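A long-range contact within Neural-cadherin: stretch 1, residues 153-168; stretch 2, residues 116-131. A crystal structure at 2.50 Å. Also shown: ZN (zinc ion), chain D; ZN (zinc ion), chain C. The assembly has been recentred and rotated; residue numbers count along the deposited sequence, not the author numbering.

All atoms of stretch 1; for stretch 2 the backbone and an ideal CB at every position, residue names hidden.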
# COMPACT_ATOMS: atom_id res chain seq x y z
N ARG A 153 25.58 -10.03 3.03
CA ARG A 153 25.17 -11.37 2.64
C ARG A 153 23.90 -11.37 1.78
O ARG A 153 23.45 -12.42 1.32
CB ARG A 153 24.99 -12.27 3.86
CG ARG A 153 26.25 -12.49 4.72
CD ARG A 153 27.49 -12.95 3.92
NE ARG A 153 27.18 -14.02 2.98
CZ ARG A 153 27.11 -15.31 3.30
NH1 ARG A 153 27.34 -15.71 4.55
NH2 ARG A 153 26.81 -16.20 2.36
N PHE A 154 23.34 -10.20 1.55
CA PHE A 154 22.13 -10.12 0.76
C PHE A 154 22.15 -8.87 -0.07
O PHE A 154 22.74 -7.85 0.33
CB PHE A 154 20.87 -10.13 1.65
CG PHE A 154 20.71 -11.38 2.44
CD1 PHE A 154 21.26 -11.50 3.72
CD2 PHE A 154 20.01 -12.46 1.91
CE1 PHE A 154 21.14 -12.67 4.45
CE2 PHE A 154 19.87 -13.64 2.65
CZ PHE A 154 20.43 -13.75 3.92
N GLU A 155 21.52 -8.97 -1.23
CA GLU A 155 21.24 -7.79 -2.07
C GLU A 155 19.86 -7.94 -2.66
O GLU A 155 19.30 -9.04 -2.69
CB GLU A 155 22.32 -7.60 -3.14
CG GLU A 155 23.56 -6.85 -2.63
CD GLU A 155 24.74 -6.90 -3.57
OE1 GLU A 155 24.71 -7.68 -4.54
OE2 GLU A 155 25.73 -6.19 -3.32
N VAL A 156 19.29 -6.83 -3.09
CA VAL A 156 17.91 -6.80 -3.59
C VAL A 156 17.93 -6.39 -5.04
O VAL A 156 18.67 -5.50 -5.43
CB VAL A 156 17.00 -5.83 -2.78
CG1 VAL A 156 17.56 -4.42 -2.80
CG2 VAL A 156 15.58 -5.83 -3.33
N ASP A 157 17.12 -7.07 -5.83
CA ASP A 157 16.91 -6.70 -7.21
C ASP A 157 16.00 -5.47 -7.22
O ASP A 157 14.89 -5.51 -6.70
CB ASP A 157 16.26 -7.88 -7.92
CG ASP A 157 16.14 -7.69 -9.38
OD1 ASP A 157 15.72 -6.60 -9.82
OD2 ASP A 157 16.45 -8.63 -10.13
N GLU A 158 16.48 -4.37 -7.79
CA GLU A 158 15.70 -3.14 -7.86
C GLU A 158 14.42 -3.25 -8.70
O GLU A 158 13.46 -2.53 -8.43
CB GLU A 158 16.54 -1.98 -8.40
CG GLU A 158 17.55 -1.43 -7.44
CD GLU A 158 17.84 0.05 -7.69
OE1 GLU A 158 17.24 0.63 -8.63
OE2 GLU A 158 18.67 0.62 -6.94
N ARG A 159 14.40 -4.13 -9.70
CA ARG A 159 13.22 -4.31 -10.54
C ARG A 159 12.20 -5.25 -9.90
O ARG A 159 11.02 -4.89 -9.77
CB ARG A 159 13.59 -4.83 -11.94
CG ARG A 159 12.40 -4.87 -12.92
CD ARG A 159 12.76 -5.30 -14.35
NE ARG A 159 13.88 -4.52 -14.88
CZ ARG A 159 15.10 -5.00 -15.14
NH1 ARG A 159 15.36 -6.29 -14.95
NH2 ARG A 159 16.05 -4.19 -15.61
N SER A 160 12.64 -6.43 -9.50
CA SER A 160 11.71 -7.47 -9.06
C SER A 160 11.40 -7.42 -7.57
O SER A 160 10.37 -7.93 -7.13
CB SER A 160 12.26 -8.84 -9.41
OG SER A 160 13.52 -9.05 -8.80
N GLY A 161 12.31 -6.81 -6.81
CA GLY A 161 12.19 -6.78 -5.35
C GLY A 161 12.74 -8.05 -4.69
O GLY A 161 12.75 -8.15 -3.46
N VAL A 162 13.23 -8.99 -5.50
CA VAL A 162 13.73 -10.26 -4.98
C VAL A 162 15.00 -10.01 -4.16
O VAL A 162 15.91 -9.28 -4.61
CB VAL A 162 13.96 -11.29 -6.11
CG1 VAL A 162 14.51 -12.57 -5.56
CG2 VAL A 162 12.65 -11.57 -6.86
N VAL A 163 15.05 -10.57 -2.96
CA VAL A 163 16.21 -10.49 -2.10
C VAL A 163 16.96 -11.79 -2.25
O VAL A 163 16.39 -12.87 -2.05
CB VAL A 163 15.81 -10.27 -0.62
CG1 VAL A 163 17.04 -10.15 0.26
CG2 VAL A 163 14.93 -9.01 -0.48
N ARG A 164 18.24 -11.68 -2.61
CA ARG A 164 19.07 -12.84 -2.95
C ARG A 164 20.36 -12.89 -2.13
O ARG A 164 20.99 -11.86 -1.90
CB ARG A 164 19.42 -12.81 -4.43
CG ARG A 164 18.26 -13.12 -5.35
CD ARG A 164 18.74 -13.13 -6.78
NE ARG A 164 17.70 -13.51 -7.73
CZ ARG A 164 17.01 -12.65 -8.48
NH1 ARG A 164 17.22 -11.34 -8.40
NH2 ARG A 164 16.09 -13.11 -9.32
N THR A 165 20.76 -14.10 -1.72
CA THR A 165 21.97 -14.29 -0.97
C THR A 165 23.17 -13.96 -1.84
O THR A 165 23.15 -14.19 -3.05
CB THR A 165 22.13 -15.75 -0.49
OG1 THR A 165 22.18 -16.64 -1.62
CG2 THR A 165 20.99 -16.17 0.39
N ARG A 166 24.23 -13.42 -1.24
CA ARG A 166 25.49 -13.36 -1.97
C ARG A 166 26.61 -14.00 -1.14
O ARG A 166 26.47 -14.17 0.08
CB ARG A 166 25.82 -11.94 -2.46
CG ARG A 166 26.19 -10.96 -1.39
CD ARG A 166 26.28 -9.53 -1.91
NE ARG A 166 27.51 -9.26 -2.66
CZ ARG A 166 28.66 -8.87 -2.11
NH1 ARG A 166 28.75 -8.70 -0.79
NH2 ARG A 166 29.71 -8.62 -2.87
N GLY A 167 27.69 -14.36 -1.83
CA GLY A 167 28.83 -15.03 -1.19
C GLY A 167 28.58 -16.51 -0.99
O GLY A 167 27.45 -16.98 -1.12
N THR A 168 29.65 -17.26 -0.68
CA THR A 168 29.56 -18.71 -0.54
C THR A 168 29.58 -19.19 0.91
O THR A 168 29.37 -20.37 1.17
CB THR A 168 30.69 -19.44 -1.29
OG1 THR A 168 31.94 -19.02 -0.75
CG2 THR A 168 30.65 -19.14 -2.80
N UNK A 116 13.34 -16.78 6.16
CA UNK A 116 14.44 -17.62 6.62
C UNK A 116 15.42 -17.79 5.47
O UNK A 116 15.05 -17.67 4.30
CB UNK A 116 13.94 -18.98 7.12
N UNK A 117 16.68 -18.07 5.80
CA UNK A 117 17.64 -18.45 4.77
C UNK A 117 18.22 -19.82 5.06
O UNK A 117 18.75 -20.08 6.15
CB UNK A 117 18.76 -17.41 4.67
N UNK A 118 18.12 -20.71 4.07
CA UNK A 118 18.75 -22.03 4.08
C UNK A 118 20.20 -21.88 4.57
O UNK A 118 20.89 -20.93 4.18
CB UNK A 118 18.70 -22.67 2.69
N UNK A 119 20.67 -22.80 5.42
CA UNK A 119 22.00 -22.64 6.00
C UNK A 119 23.14 -22.69 4.99
O UNK A 119 24.15 -22.00 5.14
CB UNK A 119 22.22 -23.73 7.05
N UNK A 120 22.99 -23.51 3.97
CA UNK A 120 24.01 -23.65 2.95
C UNK A 120 23.54 -23.02 1.66
O UNK A 120 23.90 -23.48 0.58
CB UNK A 120 24.37 -25.12 2.73
N UNK A 121 22.72 -21.98 1.77
CA UNK A 121 22.22 -21.28 0.61
C UNK A 121 23.36 -20.93 -0.35
O UNK A 121 24.31 -20.26 0.03
CB UNK A 121 21.47 -20.02 1.04
N UNK A 122 23.26 -21.39 -1.61
CA UNK A 122 24.27 -20.98 -2.59
C UNK A 122 24.00 -19.55 -3.07
O UNK A 122 22.88 -19.05 -2.94
CB UNK A 122 24.29 -21.94 -3.78
N UNK A 123 25.05 -18.88 -3.57
CA UNK A 123 24.91 -17.49 -4.02
C UNK A 123 23.69 -17.28 -4.91
O UNK A 123 23.39 -18.11 -5.77
CB UNK A 123 26.17 -17.06 -4.77
N UNK A 124 22.99 -16.16 -4.70
CA UNK A 124 21.88 -15.75 -5.56
C UNK A 124 20.62 -16.55 -5.35
O UNK A 124 19.75 -16.64 -6.21
CB UNK A 124 22.30 -15.86 -7.03
N UNK A 125 20.55 -17.14 -4.17
CA UNK A 125 19.36 -17.77 -3.67
C UNK A 125 18.40 -16.68 -3.23
O UNK A 125 18.74 -15.86 -2.38
CB UNK A 125 19.68 -18.73 -2.53
N UNK A 126 17.20 -16.65 -3.84
CA UNK A 126 16.16 -15.73 -3.42
C UNK A 126 15.59 -16.18 -2.07
O UNK A 126 15.33 -17.36 -1.88
CB UNK A 126 15.06 -15.64 -4.48
N UNK A 127 15.44 -15.24 -1.15
CA UNK A 127 14.96 -15.56 0.19
C UNK A 127 13.64 -14.85 0.48
O UNK A 127 12.90 -15.25 1.38
CB UNK A 127 16.01 -15.18 1.24
N UNK A 128 13.36 -13.81 -0.29
CA UNK A 128 12.11 -13.05 -0.11
C UNK A 128 11.96 -12.07 -1.25
O UNK A 128 12.94 -11.59 -1.81
CB UNK A 128 12.09 -12.32 1.23
N UNK A 129 10.71 -11.75 -1.56
CA UNK A 129 10.38 -10.85 -2.65
C UNK A 129 9.64 -9.66 -2.06
O UNK A 129 8.47 -9.77 -1.65
CB UNK A 129 9.55 -11.55 -3.72
N UNK A 130 10.32 -8.52 -2.02
CA UNK A 130 9.68 -7.27 -1.65
C UNK A 130 8.61 -6.93 -2.68
O UNK A 130 8.86 -7.05 -3.88
CB UNK A 130 10.71 -6.14 -1.54
N UNK A 131 7.42 -6.56 -2.20
CA UNK A 131 6.34 -6.14 -3.09
C UNK A 131 5.70 -4.90 -2.52
O UNK A 131 5.07 -4.96 -1.47
CB UNK A 131 5.30 -7.25 -3.28
ZN ZN D . 16.09 -8.88 -11.91
ZN ZN C . 16.87 2.57 -8.89

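Strand 162-165 offers to the second stretch the edge not paired with strand 154-156, and strand 126-129 runs antiparallel to it. Position 116 has an ideal CB with nothing of stretch 1 nearby, so stretch 1 sets no preference; it is Val116. At 117 the CB points toward stretch 1, 4.1 Å from Phe154 CZ; the nearby Phe154 ring favours an apolar side chain, and the extended backbone angles suit a beta-branched one. Val117 fits: its CB meets the edge of the Phe154 ring, and its CG2 lies 3.7 Å from Thr165 CG2.

Position 118 opens a turn that ends at 121, its CB clear of stretch 1, so many residues would serve; it is Gln118. Position 119 is out of reach of stretch 1 and equally unconstrained by it; it is Leu119. At 120 the CB points away, which suits many polar residues; it is Asn120. At 121 the CB already stands 3.9 Å from Thr165 CG2; a small apolar residue is the simplest choice, and Ala121 supplies one methyl.

Position 122 points away, and its phi of -77° and psi of 157° permit proline among many others. Pro122 serves through its backbone: its O lies 2.8 Å from Thr165 OG1. At 123 the CB lies 3.9 Å from Gly167 O, beside the loop at Gly167 and Thr168; phi of -47° again admits proline, though other modest side chains could fit. The ring of Pro123 packs on this loop, CG reaching 3.4 Å from Gly167 O and 3.9 Å from Thr168 CG2.

Position 124 has a positive phi, 75°, which favours glycine, asparagine or aspartate, and its CB points away. Asn124 tolerates this conformation, as the third residue of a type II turn; its N donates to Thr165 O at 2.6 Å, while a water links its O to Arg164 NE.

At 125 the CB is 3.4 Å from Thr165 OG1, so a small or polar residue suits. Thr125 turns its own OG1 back to donate to Pro122 O at a very short 2.4 Å. Its backbone pairs with Thr165: Thr165 N donates to Thr125 O (2.8 Å), and Thr125 N to Thr165 OG1 (3.1 Å).

The CB at 126 sits tightly, 3.3 Å from Val162 CG1; this methyl favours a compact apolar side chain, and phi of -72° allows proline. Pro126 places its CB 3.5 Å from that Val162 CG1, on the face shared with Arg164. A bulge follows, and the CB at 127 points sideways, 4.4 Å from Phe154 CE2, inviting a branched aliphatic residue. Val127 CG1 packs 3.8 Å from Phe154 CE2, and Val127 N donates to Val163 O (2.7 Å).

At 128 the CB faces Val163, but space remains beyond, so a large apolar residue can fit. Phe128 leads its ring away; its O accepts from Val163 N at 2.6 Å. Position 129 lies beside Val162, where beta-branched residues suit a strand: Thr129 OG1 is 3.9 Å from Val162 CG2. At 130 the CB is 3.5 Å from Gly161 O, with the methyls Val156 CG2 and Val163 CG2 beyond on one side, so an aliphatic chain reaching toward them suits. Leu130 CD1 reaches Val156 CG2 (3.7 Å), and Leu130 N donates to Gly161 O (2.8 Å). Position 131 has no close neighbour in stretch 1; it is Gln131.

Stretch 2 (116-131) VVQLNAPPNTPVFTLQ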
# COMPACT_ATOMS: atom_id res chain seq x y z
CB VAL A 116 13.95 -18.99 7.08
CG1 VAL A 116 13.22 -18.87 8.42
CG2 VAL A 116 13.07 -19.65 6.01
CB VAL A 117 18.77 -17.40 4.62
CG1 VAL A 117 19.52 -17.19 5.93
CG2 VAL A 117 19.72 -17.81 3.51
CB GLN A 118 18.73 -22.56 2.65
CG GLN A 118 18.32 -24.00 2.47
CD GLN A 118 18.94 -24.63 1.20
OE1 GLN A 118 18.93 -24.03 0.11
NE2 GLN A 118 19.49 -25.83 1.35
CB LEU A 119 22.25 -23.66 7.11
CG LEU A 119 21.36 -23.51 8.34
CD1 LEU A 119 21.82 -24.43 9.46
CD2 LEU A 119 21.29 -22.04 8.80
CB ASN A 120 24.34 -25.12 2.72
CG ASN A 120 23.11 -25.94 2.36
OD1 ASN A 120 21.97 -25.44 2.44
ND2 ASN A 120 23.33 -27.20 1.97
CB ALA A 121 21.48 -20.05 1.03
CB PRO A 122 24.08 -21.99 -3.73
CG PRO A 122 22.66 -22.43 -3.63
CD PRO A 122 22.26 -22.31 -2.17
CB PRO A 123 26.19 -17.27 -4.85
CG PRO A 123 27.18 -18.20 -4.26
CD PRO A 123 26.43 -19.38 -3.70
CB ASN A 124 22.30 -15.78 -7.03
CG ASN A 124 23.28 -14.70 -7.33
OD1 ASN A 124 24.43 -14.97 -7.71
ND2 ASN A 124 22.86 -13.43 -7.11
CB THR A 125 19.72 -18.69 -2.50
OG1 THR A 125 20.55 -19.74 -3.01
CG2 THR A 125 18.47 -19.28 -1.85
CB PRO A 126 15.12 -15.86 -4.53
CG PRO A 126 15.32 -17.22 -5.10
CD PRO A 126 16.75 -17.57 -4.90
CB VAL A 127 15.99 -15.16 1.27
CG1 VAL A 127 17.29 -15.92 1.06
CG2 VAL A 127 16.23 -13.66 1.24
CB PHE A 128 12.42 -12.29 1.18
CG PHE A 128 11.24 -11.58 1.77
CD1 PHE A 128 10.32 -12.26 2.57
CD2 PHE A 128 11.06 -10.22 1.56
CE1 PHE A 128 9.23 -11.61 3.12
CE2 PHE A 128 9.98 -9.56 2.12
CZ PHE A 128 9.06 -10.26 2.90
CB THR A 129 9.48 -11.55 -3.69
OG1 THR A 129 10.14 -12.74 -4.14
CG2 THR A 129 9.20 -10.66 -4.88
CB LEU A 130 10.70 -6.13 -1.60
CG LEU A 130 11.89 -6.34 -0.67
CD1 LEU A 130 12.88 -5.23 -0.94
CD2 LEU A 130 11.45 -6.38 0.81
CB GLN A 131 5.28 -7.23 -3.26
CG GLN A 131 5.78 -8.49 -3.95
CD GLN A 131 4.98 -9.73 -3.56
OE1 GLN A 131 3.76 -9.79 -3.78
NE2 GLN A 131 5.66 -10.72 -2.96
O HOH W 1 17.33 -16.41 -8.08
O HOH W 2 7.65 -7.19 -6.08
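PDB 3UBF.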